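Side-chain contacts in PpBBE-like 1 D396N (Physcomitrella patens subsp. patens, PDB 6EO5), which probably oxidises cellobiose as a flavin-dependent oxidase of the berberine bridge enzyme-like family, using a bi-covalently attached FAD: residues A[159-164]-A[365-370]; A[202-207]-A[466-471]; A[240-245]-A[389-394]. All coordinates share one frame; numbering follows the deposited sequence.

Contact 1 (A[159-164]-A[365-370]); sequences SSRKFG and YNLYGS
Arg-161 reaches across to the backbone of Tyr-368 and donates from NE to Tyr-368 O over 2.6 Å. The bond is nearly straight, 162° at the hydrogen, and the carbonyl oxygen lies close to the guanidinium plane while NE lies in the carbonyl plane. A weak second bond runs from Arg-161 NH2 to the same oxygen, at 3.1 Å, so one carbonyl is held at the edge of the group. Leu-367 closes over one guanidinium face, its CD2 3.5 Å from Arg-161 NE and offset toward the rim. The arginine chain bends at chi3 (77°), which turns NE toward Tyr-368 O; CD lies alongside Leu-367 O. The contact ties short helix 160-163, in the FAD-binding family region, to strand 361-367 of the seven-stranded antiparallel sheet and the residues that follow it. Further out, Arg-161 NH1 bonds Ile-253 O and Pro-250 O, and NH2 bonds Val-249 O, so backbone carbonyls fix the rotation of the buried guanidinium. A methionine here would probably leave Tyr-368 O and these outer carbonyls without the guanidinium donors. Trp-156 NE1 bonds Leu-367 O, and Tyr-368 OH pairs with Tyr-337 OH.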
loop_
_atom_site.group_PDB
_atom_site.type_symbol
_atom_site.label_atom_id
_atom_site.label_comp_id
_atom_site.label_asym_id
_atom_site.label_seq_id
_atom_site.Cartn_x
_atom_site.Cartn_y
_atom_site.Cartn_z
ATOM N N SER A 159 7.554 -7.598 7.795
ATOM C CA SER A 159 7.996 -7.406 9.174
ATOM C C SER A 159 7.029 -6.538 9.974
ATOM O O SER A 159 7.375 -6.104 11.082
ATOM C CB SER A 159 9.417 -6.825 9.232
ATOM O OG SER A 159 9.517 -5.563 8.608
ATOM N N SER A 160 5.808 -6.323 9.463
ATOM C CA SER A 160 4.885 -5.367 10.078
ATOM C C SER A 160 4.331 -5.854 11.411
ATOM O O SER A 160 3.958 -5.028 12.246
ATOM C CB SER A 160 3.723 -5.047 9.130
ATOM O OG SER A 160 4.107 -4.137 8.109
ATOM N N ARG A 161 4.248 -7.173 11.636
ATOM C CA ARG A 161 3.708 -7.646 12.908
ATOM C C ARG A 161 4.696 -7.435 14.050
ATOM O O ARG A 161 4.298 -7.442 15.218
ATOM C CB ARG A 161 3.266 -9.111 12.788
ATOM C CG ARG A 161 2.085 -9.280 11.792
ATOM C CD ARG A 161 1.483 -10.684 11.748
ATOM N NE ARG A 161 0.611 -10.997 12.887
ATOM C CZ ARG A 161 0.994 -11.715 13.942
ATOM N NH1 ARG A 161 2.233 -12.186 13.998
ATOM N NH2 ARG A 161 0.146 -11.965 14.938
ATOM N N LYS A 162 5.963 -7.197 13.737
ATOM C CA LYS A 162 6.929 -6.829 14.752
ATOM C C LYS A 162 7.063 -5.316 14.848
ATOM O O LYS A 162 6.957 -4.754 15.942
ATOM C CB LYS A 162 8.283 -7.471 14.435
ATOM C CG LYS A 162 9.315 -7.362 15.530
ATOM C CD LYS A 162 8.886 -8.152 16.751
ATOM C CE LYS A 162 9.980 -8.165 17.812
ATOM N NZ LYS A 162 9.396 -8.440 19.151
ATOM N N PHE A 163 7.253 -4.652 13.704
ATOM C CA PHE A 163 7.673 -3.253 13.650
ATOM C C PHE A 163 6.543 -2.264 13.364
ATOM O O PHE A 163 6.795 -1.051 13.377
ATOM C CB PHE A 163 8.761 -3.061 12.580
ATOM C CG PHE A 163 9.982 -3.930 12.768
ATOM C CD1 PHE A 163 10.451 -4.246 14.043
ATOM C CD2 PHE A 163 10.667 -4.422 11.663
ATOM C CE1 PHE A 163 11.576 -5.031 14.206
ATOM C CE2 PHE A 163 11.805 -5.208 11.821
ATOM C CZ PHE A 163 12.256 -5.514 13.092
ATOM N N GLY A 164 5.322 -2.742 13.090
ATOM C CA GLY A 164 4.187 -1.889 12.782
ATOM C C GLY A 164 3.997 -1.706 11.286
ATOM O O GLY A 164 4.685 -2.305 10.454
ATOM N N TYR A 365 -4.291 -12.831 1.919
ATOM C CA TYR A 365 -4.792 -12.573 3.271
ATOM C C TYR A 365 -3.616 -12.182 4.155
ATOM O O TYR A 365 -2.835 -13.048 4.561
ATOM C CB TYR A 365 -5.502 -13.805 3.833
ATOM C CG TYR A 365 -6.587 -14.383 2.938
ATOM C CD1 TYR A 365 -6.265 -15.093 1.785
ATOM C CD2 TYR A 365 -7.934 -14.244 3.258
ATOM C CE1 TYR A 365 -7.259 -15.631 0.969
ATOM C CE2 TYR A 365 -8.932 -14.785 2.449
ATOM C CZ TYR A 365 -8.586 -15.476 1.305
ATOM O OH TYR A 365 -9.564 -16.025 0.496
ATOM N N ASN A 366 -3.478 -10.890 4.455
ATOM C CA ASN A 366 -2.392 -10.407 5.309
ATOM C C ASN A 366 -2.781 -10.559 6.770
ATOM O O ASN A 366 -3.826 -10.053 7.186
ATOM C CB ASN A 366 -2.074 -8.946 5.020
ATOM C CG ASN A 366 -1.485 -8.744 3.659
ATOM O OD1 ASN A 366 -0.997 -9.686 3.042
ATOM N ND2 ASN A 366 -1.519 -7.503 3.176
ATOM N N LEU A 367 -1.938 -11.220 7.557
ATOM C CA LEU A 367 -2.278 -11.491 8.947
ATOM C C LEU A 367 -1.995 -10.265 9.811
ATOM O O LEU A 367 -0.906 -9.685 9.739
ATOM C CB LEU A 367 -1.491 -12.697 9.452
ATOM C CG LEU A 367 -1.739 -13.056 10.912
ATOM C CD1 LEU A 367 -3.105 -13.710 11.038
ATOM C CD2 LEU A 367 -0.629 -13.956 11.450
ATOM N N TYR A 368 -2.992 -9.859 10.614
ATOM C CA TYR A 368 -2.823 -8.798 11.597
ATOM C C TYR A 368 -2.764 -9.487 12.972
ATOM O O TYR A 368 -1.724 -10.051 13.336
ATOM C CB TYR A 368 -3.926 -7.746 11.505
ATOM C CG TYR A 368 -3.843 -6.799 10.316
ATOM C CD1 TYR A 368 -3.863 -7.280 9.005
ATOM C CD2 TYR A 368 -3.768 -5.423 10.507
ATOM C CE1 TYR A 368 -3.792 -6.416 7.920
ATOM C CE2 TYR A 368 -3.695 -4.554 9.428
ATOM C CZ TYR A 368 -3.711 -5.058 8.139
ATOM O OH TYR A 368 -3.659 -4.197 7.064
ATOM N N GLY A 369 -3.843 -9.431 13.752
ATOM C CA GLY A 369 -3.929 -10.211 14.971
ATOM C C GLY A 369 -3.528 -9.441 16.218
ATOM O O GLY A 369 -2.828 -8.429 16.176
ATOM N N SER A 370 -3.960 -9.981 17.362
ATOM C CA SER A 370 -3.787 -9.300 18.639
ATOM C C SER A 370 -2.320 -9.200 19.070
ATOM O O SER A 370 -1.964 -8.258 19.791
ATOM C CB SER A 370 -4.608 -10.012 19.709
ATOM O OG SER A 370 -4.148 -11.343 19.865
#

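Contact 2 (A[202-207]-A[466-471]); sequences ATSYGI and QSIPLK. With FAD (flavin-adenine dinucleotide), chain C.
Ser-204 and Tyr-205, the central pair of a type I beta turn from Thr-203 to Gly-206, press against Ser-467 and Ile-468 of the C-terminal segment 466-471. The turn belongs to the loop between helix 191-200 and strand 207-217. One flank of this loop lines the FAD pocket, as expected for the FAD-binding domain of the VAO-type flavoproteins, and the other receives the C-terminal segment. Ala-202 starts on the cofactor side, its CB 3.3 Å from the ribose oxygen O4B of FAD. The next residue, Thr-203, recognises the adenine through its backbone: Thr-203 N donates to FAD N3A over 3.0 Å, with 165° at the hydrogen. Ser-204 then turns to the protein side. With OG beside its own backbone N (chi1 -74°), the hydroxyl accepts a hydrogen bond from Ile-468 N at 2.9 Å, again nearly straight at 160°. Ser-467 CB lies 3.3 Å from the same Ser-204 OG, while Ser-467 OG bonds Phe-464 O. Tyr-205 follows with its ring end laid obliquely across Ile-468. Its CE1 is 4.0 Å from Ile-468 CG1, and the phenol oxygen is near both branches, 3.6 Å from CG1 and 3.7 Å from CG2 of Ile-468. That oxygen is not left to apolar company alone, since Tyr-205 OH bonds Leu-449 O of helix 446-456, which also packs on Ile-468. Lys-453 of this helix bonds Ser-204 O through NZ. Past the turn the chain returns to the cofactor, where Gly-206 O stands 3.4 Å from C2A of the FAD adenine.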
loop_
_atom_site.group_PDB
_atom_site.type_symbol
_atom_site.label_atom_id
_atom_site.label_comp_id
_atom_site.label_asym_id
_atom_site.label_seq_id
_atom_site.Cartn_x
_atom_site.Cartn_y
_atom_site.Cartn_z
ATOM N N ALA A 202 -3.105 10.477 1.247
ATOM C CA ALA A 202 -3.039 10.502 -0.211
ATOM C C ALA A 202 -3.752 11.728 -0.791
ATOM O O ALA A 202 -4.979 11.851 -0.677
ATOM C CB ALA A 202 -3.637 9.221 -0.795
ATOM N N THR A 203 -2.981 12.648 -1.387
ATOM C CA THR A 203 -3.477 13.828 -2.098
ATOM C C THR A 203 -4.217 14.834 -1.215
ATOM O O THR A 203 -3.936 16.034 -1.280
ATOM C CB THR A 203 -4.387 13.401 -3.258
ATOM O OG1 THR A 203 -3.586 12.905 -4.337
ATOM C CG2 THR A 203 -5.244 14.579 -3.758
ATOM N N SER A 204 -5.127 14.357 -0.359
ATOM C CA SER A 204 -6.210 15.189 0.166
ATOM C C SER A 204 -5.735 16.425 0.923
ATOM O O SER A 204 -6.505 17.385 1.044
ATOM C CB SER A 204 -7.127 14.362 1.074
ATOM O OG SER A 204 -7.947 13.486 0.315
ATOM N N TYR A 205 -4.501 16.430 1.442
ATOM C CA TYR A 205 -4.022 17.518 2.290
ATOM C C TYR A 205 -2.816 18.245 1.719
ATOM O O TYR A 205 -2.254 19.105 2.402
ATOM C CB TYR A 205 -3.685 17.004 3.694
ATOM C CG TYR A 205 -4.878 16.402 4.389
ATOM C CD1 TYR A 205 -5.178 15.052 4.251
ATOM C CD2 TYR A 205 -5.722 17.182 5.159
ATOM C CE1 TYR A 205 -6.281 14.497 4.878
ATOM C CE2 TYR A 205 -6.831 16.636 5.790
ATOM C CZ TYR A 205 -7.106 15.294 5.648
ATOM O OH TYR A 205 -8.202 14.749 6.281
ATOM N N GLY A 206 -2.411 17.947 0.494
ATOM C CA GLY A 206 -1.259 18.599 -0.076
ATOM C C GLY A 206 -0.260 17.586 -0.575
ATOM O O GLY A 206 -0.519 16.378 -0.604
ATOM N N ILE A 207 0.909 18.081 -0.967
ATOM C CA ILE A 207 1.924 17.279 -1.632
ATOM C C ILE A 207 3.064 17.071 -0.644
ATOM O O ILE A 207 3.848 17.989 -0.390
ATOM C CB ILE A 207 2.407 17.946 -2.922
ATOM C CG1 ILE A 207 1.214 18.143 -3.859
ATOM C CG2 ILE A 207 3.520 17.123 -3.561
ATOM C CD1 ILE A 207 1.552 18.718 -5.182
ATOM N N GLN A 466 -12.101 9.984 -4.342
ATOM C CA GLN A 466 -12.232 9.595 -2.940
ATOM C C GLN A 466 -11.319 10.418 -2.038
ATOM O O GLN A 466 -10.741 9.907 -1.077
ATOM C CB GLN A 466 -11.984 8.100 -2.765
ATOM C CG GLN A 466 -13.233 7.260 -3.001
ATOM C CD GLN A 466 -12.927 5.799 -3.239
ATOM O OE1 GLN A 466 -12.178 5.453 -4.157
ATOM N NE2 GLN A 466 -13.499 4.928 -2.412
ATOM N N SER A 467 -11.195 11.712 -2.312
ATOM C CA SER A 467 -10.525 12.613 -1.387
ATOM C C SER A 467 -11.414 12.907 -0.176
ATOM O O SER A 467 -12.638 12.755 -0.213
ATOM C CB SER A 467 -10.143 13.920 -2.090
ATOM O OG SER A 467 -11.221 14.459 -2.843
ATOM N N ILE A 468 -10.781 13.318 0.916
ATOM C CA ILE A 468 -11.579 13.673 2.093
ATOM C C ILE A 468 -12.491 14.843 1.731
ATOM O O ILE A 468 -12.028 15.827 1.116
ATOM C CB ILE A 468 -10.663 14.011 3.289
ATOM C CG1 ILE A 468 -9.678 12.863 3.569
ATOM C CG2 ILE A 468 -11.479 14.279 4.534
ATOM C CD1 ILE A 468 -10.324 11.530 3.954
ATOM N N PRO A 469 -13.786 14.770 2.016
ATOM C CA PRO A 469 -14.705 15.838 1.609
ATOM C C PRO A 469 -14.668 17.029 2.557
ATOM O O PRO A 469 -14.089 16.985 3.642
ATOM C CB PRO A 469 -16.070 15.145 1.651
ATOM C CG PRO A 469 -15.912 14.098 2.689
ATOM C CD PRO A 469 -14.498 13.607 2.581
ATOM N N LEU A 470 -15.333 18.105 2.127
ATOM C CA LEU A 470 -15.472 19.323 2.922
ATOM C C LEU A 470 -16.777 19.396 3.717
ATOM O O LEU A 470 -16.868 20.205 4.644
ATOM C CB LEU A 470 -15.353 20.559 2.020
ATOM C CG LEU A 470 -13.935 20.849 1.502
ATOM C CD1 LEU A 470 -13.963 21.696 0.262
ATOM C CD2 LEU A 470 -13.109 21.557 2.553
ATOM N N LYS A 471 -17.774 18.567 3.407
ATOM C CA LYS A 471 -19.058 18.589 4.104
ATOM C C LYS A 471 -19.121 17.475 5.144
ATOM O O LYS A 471 -18.916 16.302 4.817
ATOM C CB LYS A 471 -20.224 18.437 3.124
ATOM C CG LYS A 471 -20.350 19.516 2.060
ATOM C CD LYS A 471 -21.515 19.191 1.112
ATOM C CE LYS A 471 -21.404 17.764 0.546
ATOM N NZ LYS A 471 -22.420 17.463 -0.517
HETATM P PA FAD C . 0.501 6.350 -6.361
HETATM O O1A FAD C . -0.507 5.905 -7.409
HETATM O O2A FAD C . 1.584 7.213 -6.955
HETATM O O5B FAD C . -0.168 7.073 -5.083
HETATM C C5B FAD C . -1.378 6.613 -4.521
HETATM C C4B FAD C . -2.155 7.764 -3.891
HETATM O O4B FAD C . -1.315 8.505 -3.025
HETATM C C3B FAD C . -2.674 8.741 -4.930
HETATM O O3B FAD C . -3.881 9.297 -4.457
HETATM C C2B FAD C . -1.614 9.811 -4.940
HETATM O O2B FAD C . -2.116 11.043 -5.394
HETATM C C1B FAD C . -1.184 9.842 -3.479
HETATM N N9A FAD C . 0.202 10.354 -3.386
HETATM C C8A FAD C . 1.302 9.880 -4.061
HETATM N N7A FAD C . 2.376 10.625 -3.723
HETATM C C5A FAD C . 1.981 11.572 -2.846
HETATM C C6A FAD C . 2.668 12.586 -2.204
HETATM N N6A FAD C . 3.970 12.740 -2.420
HETATM N N1A FAD C . 1.997 13.424 -1.341
HETATM C C2A FAD C . 0.647 13.257 -1.136
HETATM N N3A FAD C . -0.039 12.250 -1.782
HETATM C C4A FAD C . 0.620 11.420 -2.628
HETATM N N1 FAD C . 0.130 -2.466 -0.274
HETATM C C2 FAD C . 0.613 -2.924 0.957
HETATM O O2 FAD C . 0.263 -2.420 2.045
HETATM N N3 FAD C . 1.526 -3.965 0.972
HETATM C C4 FAD C . 1.947 -4.548 -0.205
HETATM O O4 FAD C . 2.767 -5.460 -0.163
HETATM C C4X FAD C . 1.466 -4.098 -1.425
HETATM N N5 FAD C . 1.928 -4.655 -2.598
HETATM C C5X FAD C . 1.706 -4.010 -3.800
HETATM C C6 FAD C . 2.295 -4.506 -4.959
HETATM C C7 FAD C . 2.210 -3.831 -6.186
HETATM C C7M FAD C . 2.880 -4.395 -7.420
HETATM C C8 FAD C . 1.405 -2.675 -6.253
HETATM C C8M FAD C . 1.169 -1.957 -7.569
HETATM C C9 FAD C . 0.742 -2.240 -5.090
HETATM C C9A FAD C . 0.894 -2.880 -3.847
HETATM N N10 FAD C . 0.215 -2.493 -2.684
HETATM C C10 FAD C . 0.584 -3.022 -1.462
HETATM C "C1'" FAD C . -0.703 -1.317 -2.667
HETATM C "C2'" FAD C . 0.108 -0.059 -2.371
HETATM O "O2'" FAD C . 0.422 0.083 -1.005
HETATM C "C3'" FAD C . -0.692 1.144 -2.816
HETATM O "O3'" FAD C . -0.927 0.968 -4.193
HETATM C "C4'" FAD C . 0.081 2.427 -2.525
HETATM O "O4'" FAD C . -0.846 3.462 -2.259
HETATM C "C5'" FAD C . 1.004 2.779 -3.690
HETATM O "O5'" FAD C . 1.652 4.025 -3.532
HETATM P P FAD C . 2.331 4.706 -4.833
HETATM O O1P FAD C . 3.086 5.945 -4.413
HETATM O O2P FAD C . 3.182 3.758 -5.635
HETATM O O3P FAD C . 1.063 4.957 -5.789
#

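Contact 3 (A[240-245]-A[389-394]); sequences KSFQSW and SLYSIQ
Gln-243 OE1 is gripped by two donors: Tyr-391 OH across the contact, at 2.7 Å, and the backbone N of Leu-343. The tyrosine hydroxyl lies in the amide carbonyl plane on a lone pair of OE1, with a C=O...O angle of 138°. OE1 sits at the edge of the tyrosine ring, near its plane, and the amide and ring planes are turned 49° apart. The glutamine chain is extended beyond CG, so it carries the amide out from the helix to the phenol end, while Gln-243 CG passes 3.9 Å from Tyr-391 CE2. Phe-242, the preceding helical residue, comes over one face of the tyrosine ring. Its CE2 is 4.3 Å from Tyr-391 CD2, the centroids of the Phe-242 and Tyr-391 rings are 5.9 Å apart, and the pair is oblique. Helix 235-246 here packs on one face of the seven-stranded antiparallel sheet, against strand 391-398. A classic beta bulge, Leu-390 and Tyr-391 facing Val-338, lets two successive side chains point toward the helix. Leu-390 contributes more loosely than Tyr-391, with CD2 4.3 Å from Gln-243 O. Tyr-391 takes the chi1 setting between backbone N and carbonyl carbon (59°), which stands its ring up from the strand to meet the helix. Beyond this pair, Phe-242 also meets the ring of Phe-257 and touches Tyr-365 on neighbouring strands, and Phe-285 of helix 279-288.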
loop_
_atom_site.group_PDB
_atom_site.type_symbol
_atom_site.label_atom_id
_atom_site.label_comp_id
_atom_site.label_asym_id
_atom_site.label_seq_id
_atom_site.Cartn_x
_atom_site.Cartn_y
_atom_site.Cartn_z
ATOM N N LYS A 240 -8.817 -23.000 6.635
ATOM C CA LYS A 240 -9.223 -23.154 8.031
ATOM C C LYS A 240 -8.012 -23.292 8.944
ATOM O O LYS A 240 -7.964 -22.690 10.023
ATOM C CB LYS A 240 -10.147 -24.360 8.184
ATOM C CG LYS A 240 -10.783 -24.490 9.555
ATOM C CD LYS A 240 -11.894 -25.535 9.512
ATOM C CE LYS A 240 -12.409 -25.880 10.902
ATOM N NZ LYS A 240 -12.464 -24.634 11.702
ATOM N N SER A 241 -7.011 -24.065 8.516
ATOM C CA SER A 241 -5.811 -24.223 9.327
ATOM C C SER A 241 -5.044 -22.914 9.450
ATOM O O SER A 241 -4.473 -22.624 10.508
ATOM C CB SER A 241 -4.920 -25.303 8.738
ATOM O OG SER A 241 -3.766 -25.416 9.535
ATOM N N PHE A 242 -5.015 -22.119 8.376
ATOM C CA PHE A 242 -4.414 -20.787 8.441
ATOM C C PHE A 242 -5.102 -19.919 9.491
ATOM O O PHE A 242 -4.433 -19.281 10.315
ATOM C CB PHE A 242 -4.463 -20.134 7.056
ATOM C CG PHE A 242 -4.231 -18.644 7.064
ATOM C CD1 PHE A 242 -2.985 -18.114 7.405
ATOM C CD2 PHE A 242 -5.258 -17.770 6.697
ATOM C CE1 PHE A 242 -2.766 -16.737 7.400
ATOM C CE2 PHE A 242 -5.057 -16.392 6.686
ATOM C CZ PHE A 242 -3.799 -15.873 7.042
ATOM N N GLN A 243 -6.445 -19.899 9.486
ATOM C CA GLN A 243 -7.207 -19.114 10.462
ATOM C C GLN A 243 -6.922 -19.553 11.893
ATOM O O GLN A 243 -6.695 -18.719 12.776
ATOM C CB GLN A 243 -8.700 -19.232 10.188
ATOM C CG GLN A 243 -9.226 -18.269 9.167
ATOM C CD GLN A 243 -10.733 -18.106 9.261
ATOM O OE1 GLN A 243 -11.288 -17.117 8.788
ATOM N NE2 GLN A 243 -11.404 -19.087 9.868
ATOM N N SER A 244 -6.979 -20.863 12.154
ATOM C CA SER A 244 -6.717 -21.360 13.502
ATOM C C SER A 244 -5.316 -20.993 13.948
ATOM O O SER A 244 -5.123 -20.470 15.048
ATOM C CB SER A 244 -6.902 -22.869 13.552
ATOM O OG SER A 244 -8.144 -23.222 12.992
ATOM N N TRP A 245 -4.326 -21.256 13.090
ATOM C CA TRP A 245 -2.938 -20.933 13.395
ATOM C C TRP A 245 -2.740 -19.432 13.585
ATOM O O TRP A 245 -2.010 -19.001 14.496
ATOM C CB TRP A 245 -2.044 -21.457 12.269
ATOM C CG TRP A 245 -0.601 -20.986 12.320
ATOM C CD1 TRP A 245 0.387 -21.477 13.113
ATOM C CD2 TRP A 245 0.006 -19.951 11.518
ATOM N NE1 TRP A 245 1.564 -20.814 12.870
ATOM C CE2 TRP A 245 1.360 -19.873 11.896
ATOM C CE3 TRP A 245 -0.466 -19.086 10.522
ATOM C CZ2 TRP A 245 2.252 -18.970 11.311
ATOM C CZ3 TRP A 245 0.424 -18.183 9.946
ATOM C CH2 TRP A 245 1.763 -18.133 10.343
ATOM N N SER A 389 -8.520 -6.392 13.574
ATOM C CA SER A 389 -8.855 -7.483 12.675
ATOM C C SER A 389 -7.877 -8.636 12.847
ATOM O O SER A 389 -6.765 -8.472 13.354
ATOM C CB SER A 389 -8.812 -7.016 11.224
ATOM O OG SER A 389 -7.448 -6.798 10.877
ATOM N N LEU A 390 -8.301 -9.815 12.388
ATOM C CA LEU A 390 -7.362 -10.926 12.283
ATOM C C LEU A 390 -6.553 -10.824 10.993
ATOM O O LEU A 390 -5.322 -10.958 11.018
ATOM C CB LEU A 390 -8.111 -12.256 12.362
ATOM C CG LEU A 390 -7.288 -13.540 12.404
ATOM C CD1 LEU A 390 -6.270 -13.537 13.563
ATOM C CD2 LEU A 390 -8.218 -14.758 12.475
ATOM N N TYR A 391 -7.219 -10.552 9.865
ATOM C CA TYR A 391 -6.531 -10.412 8.589
ATOM C C TYR A 391 -7.373 -9.572 7.633
ATOM O O TYR A 391 -8.577 -9.382 7.835
ATOM C CB TYR A 391 -6.206 -11.786 7.982
ATOM C CG TYR A 391 -7.408 -12.671 7.739
ATOM C CD1 TYR A 391 -8.169 -12.543 6.574
ATOM C CD2 TYR A 391 -7.766 -13.656 8.654
ATOM C CE1 TYR A 391 -9.254 -13.350 6.343
ATOM C CE2 TYR A 391 -8.853 -14.478 8.428
ATOM C CZ TYR A 391 -9.597 -14.319 7.273
ATOM O OH TYR A 391 -10.694 -15.126 7.033
ATOM N N SER A 392 -6.714 -9.062 6.591
ATOM C CA SER A 392 -7.360 -8.390 5.472
ATOM C C SER A 392 -7.438 -9.345 4.290
ATOM O O SER A 392 -6.641 -10.278 4.184
ATOM C CB SER A 392 -6.574 -7.150 5.060
ATOM O OG SER A 392 -5.248 -7.512 4.666
ATOM N N ILE A 393 -8.393 -9.113 3.390
ATOM C CA ILE A 393 -8.485 -9.884 2.149
ATOM C C ILE A 393 -8.264 -8.938 0.976
ATOM O O ILE A 393 -9.017 -7.971 0.800
ATOM C CB ILE A 393 -9.834 -10.611 1.997
ATOM C CG1 ILE A 393 -10.175 -11.466 3.216
ATOM C CG2 ILE A 393 -9.803 -11.493 0.756
ATOM C CD1 ILE A 393 -11.481 -12.232 3.047
ATOM N N GLN A 394 -7.262 -9.229 0.155
ATOM C CA GLN A 394 -7.081 -8.527 -1.110
ATOM C C GLN A 394 -7.688 -9.371 -2.230
ATOM O O GLN A 394 -7.315 -10.540 -2.401
ATOM C CB GLN A 394 -5.607 -8.233 -1.383
ATOM C CG GLN A 394 -5.415 -7.228 -2.507
ATOM C CD GLN A 394 -4.000 -7.190 -3.048
ATOM O OE1 GLN A 394 -3.736 -6.578 -4.086
ATOM N NE2 GLN A 394 -3.086 -7.848 -2.354
#

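In the fold
Contacts 1 and 3 are neighbours, their centres about 11 Å apart, because strands 361-367 and 391-398 are adjacent in the antiparallel sheet. Their second segments touch: Tyr-368 N lies 2.6 Å from Leu-390 O, and Gly-369 N 3.1 Å from Ser-389 O, both probable hydrogen bonds. Contact 2 stands apart, about 27 Å from contact 1 and 32 Å from contact 3 between centres. It touches the adenine and ribose end of FAD, whereas the Tyr-368 side chain of contact 1 comes within about 7 Å of FAD, nearest atoms, on its flavin side, and that of Tyr-391 in contact 3 within about 13 Å of FAD. Contact 3 is nested within the loop that contact 2 closes.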